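Local coordinates for protein DsbA-like disulfide oxidoreductase (Wolbachia endosymbiont of Drosophila melanogaster, PDB 6EEZ) that probably catalyses thiol-disulfide exchange as a thioredoxin-fold disulfide isomerase that works as a homotrimer, at residues Q19-T24 and F161-D166; V38-Y43 and L149-L154; N53-L58 and Y66-A71; N7-K12 and D166-G171. All blocks are in the same frame, centred on the assembly; numbering follows the deposited sequence.

Contact 1: Q19-T24 and F161-D166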
loop_
_atom_site.group_PDB
_atom_site.type_symbol
_atom_site.label_atom_id
_atom_site.label_comp_id
_atom_site.label_asym_id
_atom_site.label_seq_id
_atom_site.Cartn_x
_atom_site.Cartn_y
_atom_site.Cartn_z
ATOM N N GLN A 19 13.014 6.783 -1.125
ATOM C CA GLN A 19 11.596 7.040 -1.180
ATOM C C GLN A 19 10.828 5.722 -1.101
ATOM O O GLN A 19 9.998 5.561 -0.216
ATOM C CB GLN A 19 11.240 7.816 -2.443
ATOM C CG GLN A 19 11.663 9.272 -2.397
ATOM C CD GLN A 19 13.179 9.467 -2.512
ATOM O OE1 GLN A 19 13.831 8.910 -3.409
ATOM N NE2 GLN A 19 13.746 10.247 -1.595
ATOM N N ILE A 20 11.122 4.787 -2.008
ATOM C CA ILE A 20 10.518 3.457 -2.007
ATOM C C ILE A 20 10.551 2.774 -0.626
ATOM O O ILE A 20 9.556 2.214 -0.188
ATOM C CB ILE A 20 11.227 2.536 -3.025
ATOM C CG1 ILE A 20 11.004 3.058 -4.440
ATOM C CG2 ILE A 20 10.718 1.101 -2.943
ATOM C CD1 ILE A 20 11.888 2.408 -5.464
ATOM N N PHE A 21 11.693 2.805 0.045
ATOM C CA PHE A 21 11.811 2.102 1.315
ATOM C C PHE A 21 11.732 3.067 2.491
ATOM O O PHE A 21 12.209 2.756 3.561
ATOM C CB PHE A 21 13.098 1.271 1.325
ATOM C CG PHE A 21 13.180 0.304 0.161
ATOM C CD1 PHE A 21 12.428 -0.861 0.157
ATOM C CD2 PHE A 21 13.978 0.584 -0.946
ATOM C CE1 PHE A 21 12.468 -1.738 -0.917
ATOM C CE2 PHE A 21 14.027 -0.287 -2.031
ATOM C CZ PHE A 21 13.272 -1.450 -2.019
ATOM N N ASP A 22 11.102 4.225 2.284
ATOM C CA ASP A 22 10.812 5.182 3.368
ATOM C C ASP A 22 10.173 4.477 4.587
ATOM O O ASP A 22 9.209 3.723 4.449
ATOM C CB ASP A 22 9.890 6.305 2.849
ATOM C CG ASP A 22 9.694 7.458 3.854
ATOM O OD1 ASP A 22 9.402 7.217 5.043
ATOM O OD2 ASP A 22 9.809 8.626 3.445
ATOM N N LEU A 23 10.717 4.737 5.774
ATOM C CA LEU A 23 10.308 4.021 6.974
ATOM C C LEU A 23 9.070 4.618 7.652
ATOM O O LEU A 23 8.516 4.006 8.541
ATOM C CB LEU A 23 11.474 3.973 7.978
ATOM C CG LEU A 23 12.677 3.048 7.708
ATOM C CD1 LEU A 23 12.238 1.669 7.263
ATOM C CD2 LEU A 23 13.626 3.633 6.671
ATOM N N THR A 24 8.628 5.799 7.236
ATOM C CA THR A 24 7.488 6.458 7.880
ATOM C C THR A 24 6.127 5.974 7.353
ATOM O O THR A 24 5.073 6.440 7.796
ATOM C CB THR A 24 7.532 7.979 7.694
ATOM O OG1 THR A 24 7.370 8.283 6.314
ATOM C CG2 THR A 24 8.843 8.562 8.173
ATOM N N PHE A 161 0.826 -2.151 -8.405
ATOM C CA PHE A 161 2.118 -2.712 -8.742
ATOM C C PHE A 161 2.878 -2.901 -7.457
ATOM O O PHE A 161 2.546 -2.275 -6.436
ATOM C CB PHE A 161 2.910 -1.849 -9.760
ATOM C CG PHE A 161 3.374 -0.511 -9.241
ATOM C CD1 PHE A 161 4.614 -0.377 -8.649
ATOM C CD2 PHE A 161 2.611 0.627 -9.424
ATOM C CE1 PHE A 161 5.067 0.857 -8.206
ATOM C CE2 PHE A 161 3.062 1.863 -8.982
ATOM C CZ PHE A 161 4.289 1.977 -8.378
ATOM N N LEU A 162 3.864 -3.796 -7.521
ATOM C CA LEU A 162 4.613 -4.223 -6.356
ATOM C C LEU A 162 6.114 -4.322 -6.638
ATOM O O LEU A 162 6.574 -4.961 -7.593
ATOM C CB LEU A 162 4.070 -5.570 -5.870
ATOM C CG LEU A 162 4.704 -6.231 -4.644
ATOM C CD1 LEU A 162 4.509 -5.348 -3.432
ATOM C CD2 LEU A 162 4.094 -7.606 -4.389
ATOM N N ILE A 163 6.871 -3.661 -5.782
ATOM C CA ILE A 163 8.312 -3.748 -5.787
ATOM C C ILE A 163 8.770 -4.745 -4.759
ATOM O O ILE A 163 8.413 -4.642 -3.595
ATOM C CB ILE A 163 8.953 -2.389 -5.473
ATOM C CG1 ILE A 163 8.540 -1.365 -6.517
ATOM C CG2 ILE A 163 10.482 -2.519 -5.379
ATOM C CD1 ILE A 163 9.031 0.044 -6.179
ATOM N N ILE A 164 9.565 -5.709 -5.187
ATOM C CA ILE A 164 10.301 -6.553 -4.249
ATOM C C ILE A 164 11.773 -6.552 -4.644
ATOM O O ILE A 164 12.114 -6.991 -5.734
ATOM C CB ILE A 164 9.795 -8.009 -4.251
ATOM C CG1 ILE A 164 8.273 -8.070 -4.053
ATOM C CG2 ILE A 164 10.516 -8.807 -3.204
ATOM C CD1 ILE A 164 7.684 -9.504 -4.214
ATOM N N GLY A 165 12.635 -6.102 -3.738
ATOM C CA GLY A 165 14.059 -6.087 -3.989
ATOM C C GLY A 165 14.374 -5.150 -5.158
ATOM O O GLY A 165 14.098 -3.955 -5.069
ATOM N N ASP A 166 14.901 -5.700 -6.252
ATOM C CA ASP A 166 15.247 -4.908 -7.432
ATOM C C ASP A 166 14.277 -5.156 -8.579
ATOM O O ASP A 166 14.563 -4.794 -9.730
ATOM C CB ASP A 166 16.682 -5.215 -7.887
ATOM C CG ASP A 166 16.903 -6.683 -8.195
ATOM O OD1 ASP A 166 15.987 -7.499 -7.930
ATOM O OD2 ASP A 166 18.009 -7.027 -8.684
#
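Ile163 of strand 161-164 meets Ile20 at the end of helix 17-20, and the ring of Phe21 lies beside the same isoleucine. From CB of Ile163 the two branches part company. CG2 lies anti to the backbone N and approaches the Phe21 ring obliquely, its nearest atom being CZ at 4.5 Å, a loose contact. CG1 is anti to the carbonyl carbon (chi1 -60°) and extends on to CD1, which does the main work: this methyl is 3.8 Å from Ile20 CD1 and as close to Ile20 CG2, so it nests against both branches of the partner. The two isoleucines cross at about a right angle. Branched, purely apolar side chains suit this buried spot, where no hydrogen bond spans the segments.

Phe21, just past the helix, has Ile20 CG2 over the centre of its ring, 3.6 Å above the plane. Its edge reaches toward the end of the strand, with CZ 4.0 Å from Gly165 O. Gly165 has a positive phi, which glycine adopts without strain, and with Asp166 forms the two-residue loop before the next strand. Beyond Phe21 the chain is shaped by an Asx turn: Asp22 OD1 takes a bond from Thr24 N (2.7 Å, 163°) and another from Thr24 OG1.

Ile13 of helix 3-15 and Val38 of strand 36-41 add to the apolar cluster. It packs on one face of the central sheet of a thioredoxin fold, at the antiparallel hairpin whose tight loop has the backbone angles of a type II' turn.

Contact 2: V38-Y43 and L149-L154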
loop_
_atom_site.group_PDB
_atom_site.type_symbol
_atom_site.label_atom_id
_atom_site.label_comp_id
_atom_site.label_asym_id
_atom_site.label_seq_id
_atom_site.Cartn_x
_atom_site.Cartn_y
_atom_site.Cartn_z
ATOM N N VAL A 38 7.197 -3.485 -1.442
ATOM C CA VAL A 38 6.519 -2.195 -1.376
ATOM C C VAL A 38 5.342 -2.161 -2.352
ATOM O O VAL A 38 5.530 -2.154 -3.576
ATOM C CB VAL A 38 7.480 -1.041 -1.676
ATOM C CG1 VAL A 38 6.833 0.277 -1.329
ATOM C CG2 VAL A 38 8.817 -1.219 -0.912
ATOM N N GLY A 39 4.123 -2.147 -1.802
ATOM C CA GLY A 39 2.913 -2.303 -2.602
ATOM C C GLY A 39 2.254 -0.960 -2.830
ATOM O O GLY A 39 2.177 -0.158 -1.902
ATOM N N PHE A 40 1.827 -0.710 -4.072
ATOM C CA PHE A 40 1.155 0.546 -4.460
ATOM C C PHE A 40 -0.267 0.257 -4.913
ATOM O O PHE A 40 -0.460 -0.445 -5.897
ATOM C CB PHE A 40 1.922 1.260 -5.576
ATOM C CG PHE A 40 3.290 1.745 -5.170
ATOM C CD1 PHE A 40 4.366 0.878 -5.159
ATOM C CD2 PHE A 40 3.494 3.070 -4.806
ATOM C CE1 PHE A 40 5.632 1.320 -4.804
ATOM C CE2 PHE A 40 4.735 3.519 -4.441
ATOM C CZ PHE A 40 5.823 2.637 -4.444
ATOM N N LEU A 41 -1.248 0.811 -4.195
ATOM C CA LEU A 41 -2.666 0.441 -4.343
ATOM C C LEU A 41 -3.617 1.646 -4.294
ATOM O O LEU A 41 -3.373 2.626 -3.604
ATOM C CB LEU A 41 -3.071 -0.563 -3.241
ATOM C CG LEU A 41 -2.953 -2.064 -3.581
ATOM C CD1 LEU A 41 -1.481 -2.641 -3.711
ATOM C CD2 LEU A 41 -3.757 -2.886 -2.573
ATOM N N ASP A 42 -4.691 1.543 -5.066
ATOM C CA ASP A 42 -5.853 2.422 -4.982
ATOM C C ASP A 42 -6.982 1.528 -4.491
ATOM O O ASP A 42 -7.229 0.466 -5.068
ATOM C CB ASP A 42 -6.188 3.047 -6.334
ATOM C CG ASP A 42 -7.337 4.024 -6.266
ATOM O OD1 ASP A 42 -8.458 3.644 -5.821
ATOM O OD2 ASP A 42 -7.117 5.191 -6.673
ATOM N N TYR A 43 -7.657 1.936 -3.421
ATOM C CA TYR A 43 -8.674 1.078 -2.825
ATOM C C TYR A 43 -9.891 0.802 -3.736
ATOM O O TYR A 43 -10.542 -0.241 -3.591
ATOM C CB TYR A 43 -9.134 1.687 -1.504
ATOM C CG TYR A 43 -8.125 1.524 -0.406
ATOM C CD1 TYR A 43 -7.656 0.264 -0.049
ATOM C CD2 TYR A 43 -7.646 2.621 0.284
ATOM C CE1 TYR A 43 -6.729 0.116 0.948
ATOM C CE2 TYR A 43 -6.736 2.481 1.291
ATOM C CZ TYR A 43 -6.271 1.230 1.616
ATOM O OH TYR A 43 -5.334 1.095 2.615
ATOM N N LEU A 149 3.817 11.117 -6.477
ATOM C CA LEU A 149 4.992 11.521 -7.236
ATOM C C LEU A 149 5.906 10.317 -7.487
ATOM O O LEU A 149 6.497 10.189 -8.569
ATOM C CB LEU A 149 5.743 12.629 -6.501
ATOM C CG LEU A 149 5.159 14.025 -6.692
ATOM C CD1 LEU A 149 5.617 14.982 -5.593
ATOM C CD2 LEU A 149 5.551 14.583 -8.059
ATOM N N LEU A 150 6.003 9.429 -6.491
ATOM C CA LEU A 150 6.802 8.232 -6.640
ATOM C C LEU A 150 6.223 7.342 -7.728
ATOM O O LEU A 150 6.971 6.844 -8.576
ATOM C CB LEU A 150 6.898 7.451 -5.318
ATOM C CG LEU A 150 7.840 6.247 -5.338
ATOM C CD1 LEU A 150 9.227 6.640 -5.809
ATOM C CD2 LEU A 150 7.932 5.625 -3.945
ATOM N N VAL A 151 4.907 7.110 -7.700
ATOM C CA VAL A 151 4.258 6.405 -8.809
ATOM C C VAL A 151 4.583 7.088 -10.150
ATOM O O VAL A 151 4.864 6.397 -11.120
ATOM C CB VAL A 151 2.726 6.320 -8.635
ATOM C CG1 VAL A 151 2.076 5.833 -9.927
ATOM C CG2 VAL A 151 2.345 5.405 -7.428
ATOM N N ARG A 152 4.546 8.419 -10.213
ATOM C CA ARG A 152 4.903 9.110 -11.456
ATOM C C ARG A 152 6.364 8.815 -11.829
ATOM O O ARG A 152 6.654 8.487 -12.973
ATOM C CB ARG A 152 4.704 10.628 -11.356
ATOM C CG ARG A 152 3.274 11.087 -11.152
ATOM C CD ARG A 152 2.454 11.036 -12.434
ATOM N NE ARG A 152 2.933 11.906 -13.508
ATOM C CZ ARG A 152 2.538 13.165 -13.711
ATOM N NH1 ARG A 152 1.676 13.737 -12.891
ATOM N NH2 ARG A 152 3.011 13.870 -14.741
ATOM N N ASP A 153 7.270 8.919 -10.859
ATOM C CA ASP A 153 8.708 8.748 -11.125
ATOM C C ASP A 153 9.058 7.347 -11.603
ATOM O O ASP A 153 10.003 7.155 -12.372
ATOM C CB ASP A 153 9.529 9.059 -9.872
ATOM C CG ASP A 153 9.555 10.529 -9.544
ATOM O OD1 ASP A 153 9.330 11.347 -10.465
ATOM O OD2 ASP A 153 9.796 10.870 -8.366
ATOM N N LEU A 154 8.284 6.373 -11.157
ATOM C CA LEU A 154 8.517 4.995 -11.530
ATOM C C LEU A 154 7.853 4.707 -12.861
ATOM O O LEU A 154 8.089 3.669 -13.450
ATOM C CB LEU A 154 8.005 4.045 -10.426
ATOM C CG LEU A 154 8.835 4.014 -9.122
ATOM C CD1 LEU A 154 8.171 3.176 -8.043
ATOM C CD2 LEU A 154 10.244 3.498 -9.377
#
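Leu150, Val151 and Leu154 of helix 137-154 all close on one aromatic side chain, Phe40 of strand 36-41. Taken in order, Leu150 comes first: its CG is anti to the backbone N (chi1 -174°), and CD2 arrives in the plane of the Phe40 ring at its edge, 3.7 Å from CZ. The two side chains cross at about a right angle, and the methyl meets the rim of the ring at its outer end, CZ and CE2. Val151 follows, sliding past Phe40 in the opposite direction and setting CG2 3.7 Å from Phe40 CD2. Its short, branched side chain suits a helix position whose backbone already lies close to the strand. One turn on from Leu150, Leu154 returns to the same ring, with CD1 4.3 Å from CZ. The axes of strand 38-41 and helix 149-154 pass 10.8 Å apart at 103°, a gap filled by the Phe40 ring from one side and by the leucines and valine from the other, and no polar group takes part.

Around this contact, Phe40 stacks on Phe161 of the adjoining strand 161-164, and Leu154 and Val151 touch that phenylalanine too. On the other flank Arg69 of strand 65-70 packs against Phe40 and Leu150. The helix thus lies across the central strands of the sheet, covering three neighbours at once.

Contact 3: N53-L58 and Y66-A71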
loop_
_atom_site.group_PDB
_atom_site.type_symbol
_atom_site.label_atom_id
_atom_site.label_comp_id
_atom_site.label_asym_id
_atom_site.label_seq_id
_atom_site.Cartn_x
_atom_site.Cartn_y
_atom_site.Cartn_z
ATOM N N ASN A 53 -5.852 -10.838 -0.926
ATOM C CA ASN A 53 -5.503 -12.077 -0.238
ATOM C C ASN A 53 -4.164 -12.632 -0.684
ATOM O O ASN A 53 -3.548 -13.426 0.026
ATOM C CB ASN A 53 -6.601 -13.114 -0.444
ATOM C CG ASN A 53 -7.803 -12.844 0.430
ATOM O OD1 ASN A 53 -7.662 -12.385 1.569
ATOM N ND2 ASN A 53 -9.003 -13.110 -0.091
ATOM N N ASP A 54 -3.711 -12.218 -1.861
ATOM C CA ASP A 54 -2.346 -12.501 -2.276
ATOM C C ASP A 54 -1.415 -11.784 -1.322
ATOM O O ASP A 54 -0.478 -12.376 -0.789
ATOM C CB ASP A 54 -2.088 -12.041 -3.706
ATOM C CG ASP A 54 -2.753 -12.920 -4.731
ATOM O OD1 ASP A 54 -3.003 -14.090 -4.425
ATOM O OD2 ASP A 54 -3.010 -12.440 -5.851
ATOM N N ILE A 55 -1.707 -10.502 -1.107
ATOM C CA ILE A 55 -0.942 -9.658 -0.203
ATOM C C ILE A 55 -0.954 -10.236 1.214
ATOM O O ILE A 55 0.096 -10.412 1.820
ATOM C CB ILE A 55 -1.504 -8.233 -0.188
ATOM C CG1 ILE A 55 -1.480 -7.655 -1.596
ATOM C CG2 ILE A 55 -0.719 -7.328 0.733
ATOM C CD1 ILE A 55 -0.152 -7.864 -2.318
ATOM N N LYS A 56 -2.151 -10.541 1.724
ATOM C CA LYS A 56 -2.280 -11.114 3.058
ATOM C C LYS A 56 -1.421 -12.378 3.205
ATOM O O LYS A 56 -0.639 -12.487 4.140
ATOM C CB LYS A 56 -3.744 -11.421 3.363
ATOM C CG LYS A 56 -4.007 -11.722 4.803
ATOM C CD LYS A 56 -5.472 -11.925 5.005
ATOM C CE LYS A 56 -5.794 -12.375 6.396
ATOM N NZ LYS A 56 -7.268 -12.334 6.576
ATOM N N GLN A 57 -1.544 -13.315 2.268
ATOM C CA GLN A 57 -0.785 -14.553 2.335
ATOM C C GLN A 57 0.723 -14.313 2.226
ATOM O O GLN A 57 1.497 -14.956 2.933
ATOM C CB GLN A 57 -1.267 -15.527 1.251
ATOM C CG GLN A 57 -2.645 -16.099 1.564
ATOM C CD GLN A 57 -3.227 -16.949 0.454
ATOM O OE1 GLN A 57 -2.706 -16.987 -0.652
ATOM N NE2 GLN A 57 -4.325 -17.634 0.749
ATOM N N LEU A 58 1.142 -13.378 1.373
ATOM C CA LEU A 58 2.568 -13.113 1.167
ATOM C C LEU A 58 3.188 -12.539 2.427
ATOM O O LEU A 58 4.317 -12.873 2.784
ATOM C CB LEU A 58 2.781 -12.158 -0.000
ATOM C CG LEU A 58 4.187 -12.147 -0.608
ATOM C CD1 LEU A 58 4.471 -13.480 -1.318
ATOM C CD2 LEU A 58 4.339 -10.944 -1.574
ATOM N N TYR A 66 6.528 -5.773 4.398
ATOM C CA TYR A 66 5.637 -5.264 3.369
ATOM C C TYR A 66 5.198 -3.850 3.723
ATOM O O TYR A 66 4.473 -3.633 4.695
ATOM C CB TYR A 66 4.434 -6.168 3.208
ATOM C CG TYR A 66 3.601 -5.880 1.958
ATOM C CD1 TYR A 66 2.709 -4.807 1.916
ATOM C CD2 TYR A 66 3.703 -6.690 0.838
ATOM C CE1 TYR A 66 1.935 -4.544 0.760
ATOM C CE2 TYR A 66 2.948 -6.441 -0.301
ATOM C CZ TYR A 66 2.066 -5.375 -0.331
ATOM O OH TYR A 66 1.336 -5.167 -1.460
ATOM N N ILE A 67 5.641 -2.891 2.921
ATOM C CA ILE A 67 5.285 -1.489 3.101
ATOM C C ILE A 67 4.081 -1.162 2.217
ATOM O O ILE A 67 4.017 -1.608 1.079
ATOM C CB ILE A 67 6.474 -0.579 2.758
ATOM C CG1 ILE A 67 7.640 -0.920 3.670
ATOM C CG2 ILE A 67 6.102 0.902 2.867
ATOM C CD1 ILE A 67 8.911 -0.219 3.321
ATOM N N PHE A 68 3.135 -0.393 2.752
ATOM C CA PHE A 68 1.891 -0.031 2.047
ATOM C C PHE A 68 1.953 1.409 1.581
ATOM O O PHE A 68 2.064 2.334 2.400
ATOM C CB PHE A 68 0.666 -0.211 2.943
ATOM C CG PHE A 68 0.478 -1.620 3.442
ATOM C CD1 PHE A 68 -0.129 -2.583 2.648
ATOM C CD2 PHE A 68 0.915 -1.976 4.705
ATOM C CE1 PHE A 68 -0.309 -3.892 3.105
ATOM C CE2 PHE A 68 0.739 -3.294 5.181
ATOM C CZ PHE A 68 0.133 -4.245 4.363
ATOM N N ARG A 69 1.904 1.590 0.259
ATOM C CA ARG A 69 1.811 2.920 -0.329
ATOM C C ARG A 69 0.445 3.195 -0.903
ATOM O O ARG A 69 0.064 2.653 -1.928
ATOM C CB ARG A 69 2.860 3.087 -1.408
ATOM C CG ARG A 69 4.228 3.140 -0.824
ATOM C CD ARG A 69 4.313 4.271 0.176
ATOM N NE ARG A 69 5.687 4.696 0.300
ATOM C CZ ARG A 69 6.233 5.749 -0.287
ATOM N NH1 ARG A 69 5.523 6.576 -1.026
ATOM N NH2 ARG A 69 7.509 5.988 -0.079
ATOM N N ASP A 70 -0.284 4.049 -0.200
ATOM C CA ASP A 70 -1.618 4.452 -0.597
ATOM C C ASP A 70 -1.475 5.468 -1.716
ATOM O O ASP A 70 -1.008 6.584 -1.478
ATOM C CB ASP A 70 -2.375 5.029 0.602
ATOM C CG ASP A 70 -2.814 3.954 1.576
ATOM O OD1 ASP A 70 -3.701 3.153 1.216
ATOM O OD2 ASP A 70 -2.253 3.885 2.686
ATOM N N ALA A 71 -1.845 5.066 -2.927
ATOM C CA ALA A 71 -1.632 5.901 -4.119
ATOM C C ALA A 71 -2.942 6.105 -4.846
ATOM O O ALA A 71 -3.148 5.567 -5.934
ATOM C CB ALA A 71 -0.613 5.270 -5.036
#
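Ile55 of helix 52-60 and Tyr66 of strand 65-70 bury equal areas and make most of this contact. The methyl CG2 of Ile55 sits over one face of the tyrosine ring, a CH-pi contact with 3.9 Å to the ring centroid, 25° off the normal and displaced toward CZ, the hydroxyl-bearing end. The other branch folds back (chi2 -47°), bringing CD1 to 3.2 Å from Tyr66 OH, a tight fit. An isoleucine suits the place because its two branches can cover both ring and hydroxyl; this OH is buried by the contact and has no hydrogen-bonding partner in the model. The two side chains cross at about a right angle.

Phe68 adds a smaller share. Its ring presents an edge to Ile55 CG2, with CE1 4.2 Å away, while Tyr66 CD1 lies 3.4 Å above one of its faces. A single methyl therefore touches two aromatic rings in different ways, one over the face and one at the edge.

Helix 52-60 belongs to the beta-alpha-beta crossover from strand 36-41 to its parallel neighbour 65-70. Leu58, about a turn further along, also points toward the strand and touches Leu175 and Arg179 of helix 175-185, while Phe68 extends the aromatic patch to Tyr96 and His100 of helix 96-105.

Contact 4: N7-K12 and D166-G171; sequences NVTKSK and DSLFVG
With chi1 at -64°, Thr9 of helix 3-15 turns its methyl CG2, anti to the backbone N, to Leu168 of strand 167-170, and its hydroxyl back along the helix to bond with Arg5 O one turn earlier. Lys10 runs out extended as far as CE, with a bend only at its last torsion (chi4 -74°). Asp166 holds its carboxylate between backbone N and carbonyl carbon (chi1 58°), next to the lysine stem.

Thr9 CG2 packs 3.7 Å from Leu168 CB, the two side chains crossing at about a right angle. Threonine fits this partly exposed position, since its hydroxyl is satisfied within the helix and its methyl serves the apolar side. The methylenes of Lys10 pass obliquely across Asp166: CG is 3.9 Å from Asp166 CB, and CD comes to 3.6 Å from OD2. The ammonium goes past, with NZ 5.2 Å from Asp166 OD2, so any attraction between the charges is probably weak and long-range. The stronger polar partner of the carboxylate is Lys181, in a salt bridge with OD1.

Strand 167-170 is the outermost strand at this end of the sheet within the chain. Helix 3-15 meets it on the side where Leu168 packs on Phe161 and Ile163 of strand 161-164, whereas Phe169 faces helix 175-185.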
loop_
_atom_site.group_PDB
_atom_site.type_symbol
_atom_site.label_atom_id
_atom_site.label_comp_id
_atom_site.label_asym_id
_atom_site.label_seq_id
_atom_site.Cartn_x
_atom_site.Cartn_y
_atom_site.Cartn_z
ATOM N N ASN A 7 16.778 -4.099 -16.294
ATOM C CA ASN A 7 17.966 -3.432 -15.783
ATOM C C ASN A 7 17.688 -1.965 -15.438
ATOM O O ASN A 7 18.112 -1.482 -14.383
ATOM C CB ASN A 7 19.117 -3.527 -16.782
ATOM C CG ASN A 7 20.405 -3.017 -16.207
ATOM O OD1 ASN A 7 20.688 -3.249 -15.040
ATOM N ND2 ASN A 7 21.188 -2.291 -17.011
ATOM N N VAL A 8 16.971 -1.260 -16.318
ATOM C CA VAL A 8 16.583 0.128 -16.056
ATOM C C VAL A 8 15.739 0.220 -14.801
ATOM O O VAL A 8 15.940 1.121 -13.977
ATOM C CB VAL A 8 15.805 0.742 -17.251
ATOM C CG1 VAL A 8 15.112 2.049 -16.844
ATOM C CG2 VAL A 8 16.749 0.987 -18.450
ATOM N N THR A 9 14.807 -0.716 -14.641
ATOM C CA THR A 9 13.962 -0.752 -13.445
ATOM C C THR A 9 14.804 -0.848 -12.163
ATOM O O THR A 9 14.577 -0.132 -11.191
ATOM C CB THR A 9 12.965 -1.942 -13.483
ATOM O OG1 THR A 9 12.048 -1.780 -14.568
ATOM C CG2 THR A 9 12.173 -1.995 -12.208
ATOM N N LYS A 10 15.783 -1.738 -12.191
ATOM C CA LYS A 10 16.726 -1.876 -11.104
ATOM C C LYS A 10 17.471 -0.556 -10.791
ATOM O O LYS A 10 17.561 -0.163 -9.612
ATOM C CB LYS A 10 17.700 -2.993 -11.452
ATOM C CG LYS A 10 18.771 -3.221 -10.441
ATOM C CD LYS A 10 19.524 -4.491 -10.764
ATOM C CE LYS A 10 20.700 -4.680 -9.818
ATOM N NZ LYS A 10 21.819 -3.731 -10.144
ATOM N N SER A 11 17.982 0.132 -11.825
ATOM C CA SER A 11 18.615 1.445 -11.633
ATOM C C SER A 11 17.634 2.472 -11.028
ATOM O O SER A 11 18.011 3.241 -10.144
ATOM C CB SER A 11 19.179 1.977 -12.961
ATOM O OG SER A 11 20.267 1.177 -13.436
ATOM N N LYS A 12 16.383 2.490 -11.490
ATOM C CA LYS A 12 15.408 3.445 -10.945
ATOM C C LYS A 12 15.125 3.147 -9.471
ATOM O O LYS A 12 15.074 4.059 -8.651
ATOM C CB LYS A 12 14.074 3.437 -11.718
ATOM C CG LYS A 12 14.095 4.074 -13.113
ATOM C CD LYS A 12 12.670 4.135 -13.727
ATOM C CE LYS A 12 12.647 4.968 -14.992
ATOM N NZ LYS A 12 11.437 4.630 -15.799
ATOM N N ASP A 166 14.901 -5.700 -6.252
ATOM C CA ASP A 166 15.247 -4.908 -7.432
ATOM C C ASP A 166 14.277 -5.156 -8.579
ATOM O O ASP A 166 14.563 -4.794 -9.730
ATOM C CB ASP A 166 16.682 -5.215 -7.887
ATOM C CG ASP A 166 16.903 -6.683 -8.195
ATOM O OD1 ASP A 166 15.987 -7.499 -7.930
ATOM O OD2 ASP A 166 18.009 -7.027 -8.684
ATOM N N SER A 167 13.127 -5.743 -8.248
ATOM C CA SER A 167 12.106 -6.103 -9.222
ATOM C C SER A 167 10.793 -5.348 -9.058
ATOM O O SER A 167 10.418 -4.934 -7.968
ATOM C CB SER A 167 11.822 -7.596 -9.139
ATOM O OG SER A 167 12.979 -8.337 -9.482
ATOM N N LEU A 168 10.073 -5.188 -10.156
ATOM C CA LEU A 168 8.824 -4.452 -10.114
ATOM C C LEU A 168 7.806 -5.268 -10.877
ATOM O O LEU A 168 7.994 -5.560 -12.056
ATOM C CB LEU A 168 9.007 -3.035 -10.684
ATOM C CG LEU A 168 7.923 -1.990 -10.373
ATOM C CD1 LEU A 168 8.442 -0.560 -10.536
ATOM C CD2 LEU A 168 6.785 -2.212 -11.266
ATOM N N PHE A 169 6.757 -5.670 -10.152
ATOM C CA PHE A 169 5.665 -6.492 -10.684
ATOM C C PHE A 169 4.417 -5.644 -10.892
ATOM O O PHE A 169 3.970 -4.983 -9.970
ATOM C CB PHE A 169 5.360 -7.645 -9.732
ATOM C CG PHE A 169 6.517 -8.579 -9.529
ATOM C CD1 PHE A 169 6.759 -9.610 -10.422
ATOM C CD2 PHE A 169 7.365 -8.413 -8.458
ATOM C CE1 PHE A 169 7.821 -10.463 -10.240
ATOM C CE2 PHE A 169 8.432 -9.266 -8.269
ATOM C CZ PHE A 169 8.657 -10.295 -9.164
ATOM N N VAL A 170 3.876 -5.645 -12.102
ATOM C CA VAL A 170 2.774 -4.747 -12.460
ATOM C C VAL A 170 1.451 -5.539 -12.604
ATOM O O VAL A 170 1.411 -6.576 -13.256
ATOM C CB VAL A 170 3.069 -3.982 -13.796
ATOM C CG1 VAL A 170 1.985 -2.969 -14.069
ATOM C CG2 VAL A 170 4.420 -3.263 -13.748
ATOM N N GLY A 171 0.375 -5.047 -12.005
ATOM C CA GLY A 171 -0.929 -5.683 -12.156
ATOM C C GLY A 171 -1.158 -6.842 -11.179
ATOM O O GLY A 171 -0.509 -6.923 -10.142
#

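How the contacts relate
Contacts 2 and 3 are fully buried, contact 1 is partly so, and contact 4 lies at the surface. All four reach one mixed sheet. Strands 161-164 and 36-41, from contacts 1 and 2, are neighbours joined by backbone hydrogen bonds such as Ile163 O to Val38 N; strand 65-70 of contact 3 continues beyond, and strand 167-170 of contact 4 ends the row on the other side. Contacts 1 and 4 share Asp166 in the turn between their strands. The three deeper contacts are apolar: contacts 2 and 3 set aliphatic groups on aromatic rings, contact 1 adds a ring to a pair of isoleucines, and contact 4 sets a methyl on a leucine and a lysine stem beside a carboxylate.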